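Local coordinates for ABC-type branched-chain amino acid transport systems periplasmic component-like protein (Thermomonospora curvata, PDB 4N03) that probably serves as the extracytoplasmic substrate-binding component of an ABC transporter, and here holds a bound palmitic acid, at residues Q58-E63 with G316-V321; A282-D287 with D305-G310; L288-K293 with D351-P356. All blocks are in the same frame, centred on the assembly; numbering follows the deposited sequence.

Contact 1 (Q58-E63 with G316-V321); sequences QLYYEE and GGASIV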
loop_
_atom_site.group_PDB
_atom_site.type_symbol
_atom_site.label_atom_id
_atom_site.label_comp_id
_atom_site.label_asym_id
_atom_site.label_seq_id
_atom_site.Cartn_x
_atom_site.Cartn_y
_atom_site.Cartn_z
ATOM N N GLN A 58 -6.641 13.132 6.048
ATOM C CA GLN A 58 -7.095 14.412 6.610
ATOM C C GLN A 58 -8.622 14.623 6.293
ATOM O O GLN A 58 -9.368 15.140 7.148
ATOM C CB GLN A 58 -6.182 15.616 6.197
ATOM C CG GLN A 58 -4.658 15.601 6.547
ATOM C CD GLN A 58 -4.207 15.865 8.022
ATOM O OE1 GLN A 58 -4.948 16.382 8.849
ATOM N NE2 GLN A 58 -2.954 15.504 8.337
ATOM N N LEU A 59 -9.076 14.224 5.129
ATOM C CA LEU A 59 -10.483 14.302 4.799
ATOM C C LEU A 59 -11.326 13.498 5.773
ATOM O O LEU A 59 -12.332 14.012 6.323
ATOM C CB LEU A 59 -10.709 13.786 3.377
ATOM C CG LEU A 59 -12.179 13.769 2.930
ATOM C CD1 LEU A 59 -12.859 15.103 2.861
ATOM C CD2 LEU A 59 -12.288 13.046 1.597
ATOM N N TYR A 60 -10.921 12.261 6.019
ATOM C CA TYR A 60 -11.637 11.412 6.959
ATOM C C TYR A 60 -11.674 12.073 8.369
ATOM O O TYR A 60 -12.718 12.143 9.014
ATOM C CB TYR A 60 -10.968 10.007 7.027
ATOM C CG TYR A 60 -11.885 8.942 7.589
ATOM C CD1 TYR A 60 -12.138 8.843 8.964
ATOM C CD2 TYR A 60 -12.524 8.040 6.760
ATOM C CE1 TYR A 60 -13.026 7.880 9.452
ATOM C CE2 TYR A 60 -13.407 7.110 7.224
ATOM C CZ TYR A 60 -13.637 7.010 8.585
ATOM O OH TYR A 60 -14.535 6.084 9.030
ATOM N N TYR A 61 -10.519 12.515 8.859
ATOM C CA TYR A 61 -10.448 13.060 10.209
ATOM C C TYR A 61 -11.278 14.347 10.292
ATOM O O TYR A 61 -11.911 14.577 11.314
ATOM C CB TYR A 61 -9.015 13.324 10.664
ATOM C CG TYR A 61 -8.131 12.092 10.638
ATOM C CD1 TYR A 61 -8.617 10.847 11.012
ATOM C CD2 TYR A 61 -6.844 12.155 10.178
ATOM C CE1 TYR A 61 -7.837 9.716 10.953
ATOM C CE2 TYR A 61 -6.039 11.001 10.129
ATOM C CZ TYR A 61 -6.552 9.785 10.495
ATOM O OH TYR A 61 -5.837 8.615 10.414
ATOM N N GLU A 62 -11.263 15.181 9.261
ATOM C CA GLU A 62 -12.134 16.370 9.241
ATOM C C GLU A 62 -13.605 15.949 9.352
ATOM O O GLU A 62 -14.394 16.622 10.073
ATOM C CB GLU A 62 -11.881 17.188 7.977
ATOM C CG GLU A 62 -12.900 18.297 7.705
ATOM C CD GLU A 62 -12.713 18.922 6.319
ATOM O OE1 GLU A 62 -11.884 19.852 6.207
ATOM O OE2 GLU A 62 -13.398 18.473 5.344
ATOM N N GLU A 63 -14.068 14.995 8.576
ATOM C CA GLU A 63 -15.448 14.511 8.659
ATOM C C GLU A 63 -15.792 14.030 10.073
ATOM O O GLU A 63 -16.864 14.337 10.599
ATOM C CB GLU A 63 -15.689 13.384 7.656
ATOM C CG GLU A 63 -15.636 13.877 6.220
ATOM C CD GLU A 63 -15.577 12.769 5.178
ATOM O OE1 GLU A 63 -15.317 11.574 5.513
ATOM O OE2 GLU A 63 -15.767 13.122 3.972
ATOM N N GLY A 316 -9.174 4.532 3.774
ATOM C CA GLY A 316 -9.289 3.271 4.481
ATOM C C GLY A 316 -8.459 3.187 5.733
ATOM O O GLY A 316 -8.923 2.616 6.732
ATOM N N GLY A 317 -7.237 3.696 5.707
ATOM C CA GLY A 317 -6.412 3.647 6.910
ATOM C C GLY A 317 -6.981 4.487 8.026
ATOM O O GLY A 317 -7.001 4.120 9.198
ATOM N N ALA A 318 -7.498 5.684 7.669
ATOM C CA ALA A 318 -8.160 6.541 8.631
ATOM C C ALA A 318 -9.392 5.827 9.212
ATOM O O ALA A 318 -9.652 5.901 10.411
ATOM C CB ALA A 318 -8.519 7.867 8.000
ATOM N N SER A 319 -10.141 5.159 8.374
ATOM C CA SER A 319 -11.315 4.424 8.820
ATOM C C SER A 319 -10.905 3.369 9.869
ATOM O O SER A 319 -11.560 3.185 10.895
ATOM C CB SER A 319 -11.966 3.733 7.643
ATOM O OG SER A 319 -13.083 2.985 8.060
ATOM N N ILE A 320 -9.804 2.649 9.632
ATOM C CA ILE A 320 -9.305 1.622 10.558
ATOM C C ILE A 320 -8.963 2.242 11.902
ATOM O O ILE A 320 -9.376 1.735 12.964
ATOM C CB ILE A 320 -8.083 0.876 9.967
ATOM C CG1 ILE A 320 -8.506 0.020 8.779
ATOM C CG2 ILE A 320 -7.438 0.009 11.060
ATOM C CD1 ILE A 320 -7.340 -0.468 7.948
ATOM N N VAL A 321 -8.161 3.306 11.927
ATOM C CA VAL A 321 -7.757 3.869 13.187
ATOM C C VAL A 321 -8.946 4.461 13.956
ATOM O O VAL A 321 -9.044 4.357 15.174
ATOM C CB VAL A 321 -6.582 4.870 13.052
ATOM C CG1 VAL A 321 -7.019 6.229 12.500
ATOM C CG2 VAL A 321 -5.913 5.033 14.403
HETATM O O HOH W 1 -14.226 4.359 11.160
HETATM O O HOH W 2 -15.339 3.739 6.945
#
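Y60 lays one face of its phenol ring over the backbone of A318 and S319, so an aromatic plane is set against a helical turn. S319 N stands 3.8 Å above the centre of the Y60 ring, while A318 C lies nearer the rim on the same face. At the outer end, Y60 CZ comes within 3.5 Å of S319 CA. The base of the side chain is just as close: Y60 CB meets A318 CB at 3.4 Å. CG of Y60, anti to the backbone N (chi1 -160°), lies 3.6 Å from that methyl group, A318 CB.

Segments 58-63 of helix 47-66 and 316-321 of helix 309-330 run 42° apart, their axes 8.8 Å from each other at closest approach. Both helices belong to the N-terminal lobe of a type I periplasmic-binding fold, and both rest on its parallel sheet: Y61 packs on strand 74-81, and Y61 and V321 both touch P104 in strand 103-107.

Y61 works deeper in. Its CE1 approaches A318 CB obliquely at 3.6 Å, and the methyl is thereby shared by two tyrosines. V321 CG1 comes at the edge of the Y61 ring, 3.4 Å from OH, the two side chains crossing at about a right angle; the hydroxyl itself bonds to Q57 one turn earlier in its own helix.

The Y60 hydroxyl reaches S319 through water instead. One water joins it to S319 O, and a second, at the edge of the ring, sits 2.6 Å from S319 OG. An alanine in place of Y60 would probably leave the A318-S319 turn without its aromatic cover and both waters without the phenol they bridge to. Y315 meets the same ring edge-to-face.

Contact 2 (A282-D287 with D305-G310); sequences APMSAD and DPLDSG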
loop_
_atom_site.group_PDB
_atom_site.type_symbol
_atom_site.label_atom_id
_atom_site.label_comp_id
_atom_site.label_asym_id
_atom_site.label_seq_id
_atom_site.Cartn_x
_atom_site.Cartn_y
_atom_site.Cartn_z
ATOM N N ALA A 282 -9.072 -1.625 -4.424
ATOM C CA ALA A 282 -9.924 -1.272 -5.534
ATOM C C ALA A 282 -9.545 0.132 -6.052
ATOM O O ALA A 282 -9.177 1.003 -5.253
ATOM C CB ALA A 282 -11.362 -1.249 -5.094
ATOM N N PRO A 283 -9.614 0.320 -7.367
ATOM C CA PRO A 283 -9.416 1.649 -7.891
ATOM C C PRO A 283 -10.689 2.528 -7.699
ATOM O O PRO A 283 -11.761 2.027 -7.379
ATOM C CB PRO A 283 -9.131 1.378 -9.356
ATOM C CG PRO A 283 -9.964 0.192 -9.672
ATOM C CD PRO A 283 -9.941 -0.629 -8.410
HETATM N N MSE A 284 -10.562 3.831 -7.958
HETATM C CA MSE A 284 -11.662 4.822 -7.768
HETATM C C MSE A 284 -12.795 4.645 -8.742
HETATM O O MSE A 284 -13.821 5.296 -8.596
HETATM C CB MSE A 284 -11.060 6.213 -7.763
HETATM C CG MSE A 284 -10.093 6.368 -6.595
HETATM SE SE MSE A 284 -10.655 7.651 -5.264
HETATM C CE MSE A 284 -12.418 6.935 -4.875
ATOM N N SER A 285 -12.629 3.831 -9.762
ATOM C CA SER A 285 -13.652 3.501 -10.739
ATOM C C SER A 285 -14.505 2.312 -10.371
ATOM O O SER A 285 -15.453 1.986 -11.062
ATOM C CB SER A 285 -12.993 3.261 -12.074
ATOM O OG SER A 285 -12.114 2.159 -11.952
ATOM N N ALA A 286 -14.176 1.621 -9.276
ATOM C CA ALA A 286 -14.965 0.452 -8.906
ATOM C C ALA A 286 -16.416 0.833 -8.590
ATOM O O ALA A 286 -16.674 1.855 -7.966
ATOM C CB ALA A 286 -14.355 -0.226 -7.706
ATOM N N ASP A 287 -17.313 -0.080 -8.902
ATOM C CA ASP A 287 -18.755 0.169 -8.728
ATOM C C ASP A 287 -19.155 -0.202 -7.305
ATOM O O ASP A 287 -19.798 -1.228 -7.072
ATOM C CB ASP A 287 -19.546 -0.625 -9.759
ATOM C CG ASP A 287 -21.024 -0.324 -9.724
ATOM O OD1 ASP A 287 -21.391 0.732 -9.170
ATOM O OD2 ASP A 287 -21.785 -1.162 -10.235
ATOM N N ASP A 305 -6.241 18.048 -7.226
ATOM C CA ASP A 305 -5.369 16.884 -6.974
ATOM C C ASP A 305 -6.052 15.658 -7.533
ATOM O O ASP A 305 -7.049 15.211 -7.012
ATOM C CB ASP A 305 -5.100 16.690 -5.487
ATOM C CG ASP A 305 -4.261 17.782 -4.897
ATOM O OD1 ASP A 305 -3.161 18.079 -5.461
ATOM O OD2 ASP A 305 -4.685 18.319 -3.860
ATOM N N PRO A 306 -5.484 15.066 -8.553
ATOM C CA PRO A 306 -6.192 13.977 -9.192
ATOM C C PRO A 306 -6.542 12.832 -8.237
ATOM O O PRO A 306 -5.788 12.517 -7.351
ATOM C CB PRO A 306 -5.189 13.507 -10.259
ATOM C CG PRO A 306 -4.405 14.729 -10.587
ATOM C CD PRO A 306 -4.239 15.417 -9.270
ATOM N N LEU A 307 -7.704 12.254 -8.422
ATOM C CA LEU A 307 -8.062 11.037 -7.732
ATOM C C LEU A 307 -7.098 9.925 -8.128
ATOM O O LEU A 307 -6.648 9.876 -9.264
ATOM C CB LEU A 307 -9.487 10.617 -8.044
ATOM C CG LEU A 307 -10.574 11.553 -7.529
ATOM C CD1 LEU A 307 -11.879 11.147 -8.145
ATOM C CD2 LEU A 307 -10.684 11.507 -6.019
ATOM N N ASP A 308 -6.765 9.002 -7.205
ATOM C CA ASP A 308 -5.887 7.888 -7.469
ATOM C C ASP A 308 -6.128 6.836 -6.418
ATOM O O ASP A 308 -6.928 7.022 -5.498
ATOM C CB ASP A 308 -4.429 8.342 -7.569
ATOM C CG ASP A 308 -3.846 8.874 -6.292
ATOM O OD1 ASP A 308 -4.233 8.405 -5.198
ATOM O OD2 ASP A 308 -2.941 9.742 -6.380
ATOM N N SER A 309 -5.423 5.718 -6.535
ATOM C CA SER A 309 -5.684 4.588 -5.657
ATOM C C SER A 309 -5.118 4.863 -4.251
ATOM O O SER A 309 -5.543 4.245 -3.282
ATOM C CB SER A 309 -5.156 3.326 -6.292
ATOM O OG SER A 309 -5.909 3.011 -7.452
ATOM N N GLY A 310 -4.202 5.829 -4.111
ATOM C CA GLY A 310 -3.760 6.268 -2.819
ATOM C C GLY A 310 -4.848 6.947 -2.004
ATOM O O GLY A 310 -4.871 6.880 -0.770
HETATM O O HOH W 3 -6.656 1.289 -3.887
HETATM O O HOH W 4 -7.827 4.614 -8.730
#
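L307 is the first residue of 305-310 to touch the other segment: its CD2 lies 3.9 Å from SE of M284, present as selenomethionine, and the two side chains cross at about a right angle. In the conformer described, the M284 chain bends at chi2 and chi3, and I291 and L294 of helix 289-301 also pack on it. At D308 it is the backbone that makes contact, M284 CG coming 3.4 Å from D308 O. The D308 side chain leaves the backbone away from the other segment and N-caps helix 309-330: OD1 takes a weak bond from G310 N and another from V311 N, and OD2 bonds to S52. S309 follows, its OG, in the conformer given, 3.8 Å from P283 CA, at the start of the type I turn P283-A286. In that conformer a water lies 2.8 Å from S309 OG and accepts from M284 N. A second water donates to both A282 O and S309 O. Next in line, G310 touches the bound palmitic acid. Loop and helix start thus meet through one apolar side-chain pair and a methylene set against a carbonyl oxygen; A282 O, M284 N and S309 O each find a water, with no direct bond between the segments.

Contact 3 (L288-K293 with D351-P356); sequences LPAIKK and DGLGTP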
loop_
_atom_site.group_PDB
_atom_site.type_symbol
_atom_site.label_atom_id
_atom_site.label_comp_id
_atom_site.label_asym_id
_atom_site.label_seq_id
_atom_site.Cartn_x
_atom_site.Cartn_y
_atom_site.Cartn_z
ATOM N N LEU A 288 -18.749 0.633 -6.360
ATOM C CA LEU A 288 -19.065 0.472 -4.948
ATOM C C LEU A 288 -19.549 1.805 -4.407
ATOM O O LEU A 288 -18.925 2.811 -4.644
ATOM C CB LEU A 288 -17.822 0.032 -4.185
ATOM C CG LEU A 288 -17.220 -1.331 -4.511
ATOM C CD1 LEU A 288 -15.894 -1.493 -3.807
ATOM C CD2 LEU A 288 -18.092 -2.518 -4.163
ATOM N N PRO A 289 -20.630 1.790 -3.624
ATOM C CA PRO A 289 -21.162 3.069 -3.120
ATOM C C PRO A 289 -20.174 3.881 -2.305
ATOM O O PRO A 289 -20.087 5.096 -2.463
ATOM C CB PRO A 289 -22.370 2.641 -2.273
ATOM C CG PRO A 289 -22.766 1.346 -2.834
ATOM C CD PRO A 289 -21.548 0.680 -3.341
ATOM N N ALA A 290 -19.336 3.237 -1.491
ATOM C CA ALA A 290 -18.407 4.001 -0.672
ATOM C C ALA A 290 -17.306 4.614 -1.521
ATOM O O ALA A 290 -16.775 5.662 -1.162
ATOM C CB ALA A 290 -17.797 3.155 0.422
ATOM N N ILE A 291 -16.950 3.935 -2.618
ATOM C CA ILE A 291 -15.933 4.477 -3.533
ATOM C C ILE A 291 -16.467 5.735 -4.230
ATOM O O ILE A 291 -15.775 6.733 -4.319
ATOM C CB ILE A 291 -15.535 3.421 -4.576
ATOM C CG1 ILE A 291 -14.717 2.336 -3.938
ATOM C CG2 ILE A 291 -14.811 4.011 -5.775
ATOM C CD1 ILE A 291 -13.255 2.640 -3.616
ATOM N N LYS A 292 -17.690 5.648 -4.738
ATOM C CA LYS A 292 -18.342 6.809 -5.385
ATOM C C LYS A 292 -18.469 8.000 -4.424
ATOM O O LYS A 292 -18.174 9.157 -4.768
ATOM C CB LYS A 292 -19.693 6.358 -5.928
ATOM C CG LYS A 292 -19.607 5.403 -7.095
ATOM C CD LYS A 292 -20.951 4.867 -7.568
ATOM C CE LYS A 292 -20.784 3.661 -8.479
ATOM N NZ LYS A 292 -20.099 3.992 -9.765
ATOM N N LYS A 293 -18.881 7.727 -3.203
ATOM C CA LYS A 293 -18.978 8.761 -2.175
ATOM C C LYS A 293 -17.637 9.415 -1.876
ATOM O O LYS A 293 -17.524 10.643 -1.719
ATOM C CB LYS A 293 -19.638 8.188 -0.933
ATOM C CG LYS A 293 -19.865 9.135 0.227
ATOM C CD LYS A 293 -20.531 8.399 1.394
ATOM C CE LYS A 293 -21.074 9.389 2.412
ATOM N NZ LYS A 293 -21.843 8.701 3.488
ATOM N N ASP A 351 -14.847 -1.913 5.100
ATOM C CA ASP A 351 -15.161 -0.483 5.041
ATOM C C ASP A 351 -15.920 -0.081 3.770
ATOM O O ASP A 351 -16.215 1.111 3.565
ATOM C CB ASP A 351 -13.851 0.334 5.206
ATOM C CG ASP A 351 -12.850 0.124 4.084
ATOM O OD1 ASP A 351 -13.149 -0.459 3.062
ATOM O OD2 ASP A 351 -11.668 0.586 4.229
ATOM N N GLY A 352 -16.280 -1.027 2.927
ATOM C CA GLY A 352 -16.970 -0.737 1.697
ATOM C C GLY A 352 -16.110 -0.284 0.550
ATOM O O GLY A 352 -16.655 0.036 -0.511
ATOM N N LEU A 353 -14.800 -0.232 0.733
ATOM C CA LEU A 353 -13.893 0.258 -0.266
ATOM C C LEU A 353 -13.232 -0.824 -1.092
ATOM O O LEU A 353 -12.354 -0.525 -1.892
ATOM C CB LEU A 353 -12.828 1.115 0.401
ATOM C CG LEU A 353 -13.346 2.370 1.089
ATOM C CD1 LEU A 353 -12.203 3.035 1.837
ATOM C CD2 LEU A 353 -13.972 3.370 0.152
ATOM N N GLY A 354 -13.665 -2.068 -0.905
ATOM C CA GLY A 354 -13.246 -3.145 -1.798
ATOM C C GLY A 354 -12.191 -4.107 -1.265
ATOM O O GLY A 354 -11.751 -4.947 -2.040
ATOM N N THR A 355 -11.837 -4.019 0.007
ATOM C CA THR A 355 -10.818 -4.923 0.564
ATOM C C THR A 355 -11.209 -5.363 1.977
ATOM O O THR A 355 -10.682 -4.882 2.957
ATOM C CB THR A 355 -9.454 -4.216 0.602
ATOM O OG1 THR A 355 -9.148 -3.569 -0.645
ATOM C CG2 THR A 355 -8.336 -5.194 0.909
ATOM N N PRO A 356 -12.136 -6.314 2.064
ATOM C CA PRO A 356 -12.441 -6.881 3.375
ATOM C C PRO A 356 -11.181 -7.531 3.991
ATOM O O PRO A 356 -10.326 -8.061 3.252
ATOM C CB PRO A 356 -13.489 -7.968 3.056
ATOM C CG PRO A 356 -14.106 -7.547 1.782
ATOM C CD PRO A 356 -13.000 -6.839 1.009
HETATM O O HOH W 5 -19.306 0.379 -0.790
#
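Two peptide planes in the loop 351-356 receive the side chains of 288-293. A290 CB sits above the plane of the G352-L353 peptide, displaced toward its carbonyl end, 3.5 Å from G352 O. At the edges of that peptide, close to its plane, lie a water beside the C=O and D351 OD1 beside the N-H. Over one face of the next peptide, L353-G354, lies L288 CD1, 3.7 Å from G354 N. The loop is built round an Asx turn: D351 OD1 accepts from L353 N at 2.9 Å, on the anti side of the carboxylate and 35° out of its plane. In this periplasmic-binding fold the turn packs against the first turn of helix 289-301, for which L288 takes the N-cap position.

Glycine is needed at two places. G352 and G354 both have positive phi angles, 81° and 104°, where a side chain would jam against the preceding carbonyl oxygen; it would also crowd A290 CB at the first and L288 CD1 at the second.

L353 starts out pointing away from the helix, yet one branch turns back to it. Its CD2 packs 3.8 Å from A290 CB and 3.9 Å from I291 CD1, the L353 and I291 side chains crossing obliquely. I291 CD1 also rests 3.7 Å from L353 O. V312 of helix 309-330 touches both I291 and L353, adding to this hydrophobic cluster. Further along the loop, G354 O is bonded by Y371 OH, and T355 touches the palmitic acid.

The polar link is a single water: it accepts from A290 N, in the first turn of the helix, and donates to G352 O at 2.7 Å.

How the contacts relate
From the N terminus, 58-63 comes first and meets 316-321, 253 residues on, so contact 1 closes a long loop that takes in most of the second lobe, though its strands 370-375 and 383-390 come later. Contact 2 lies within that span and closes a short one carrying helix 289-301. Contact 3 starts inside both spans and ends beyond both, so it crosses each. Contact 1 joins helices 47-66 and 309-330; contact 2 ties the start of helix 309-330, and contact 3 helix 289-301, to loops near the ligand. Contact 3 touches both others, at G316 CA to D351 OD2 (3.6 Å) and M284 O to I291 CG2 (3.3 Å); contacts 1 and 2 share helix 309-330 without touching.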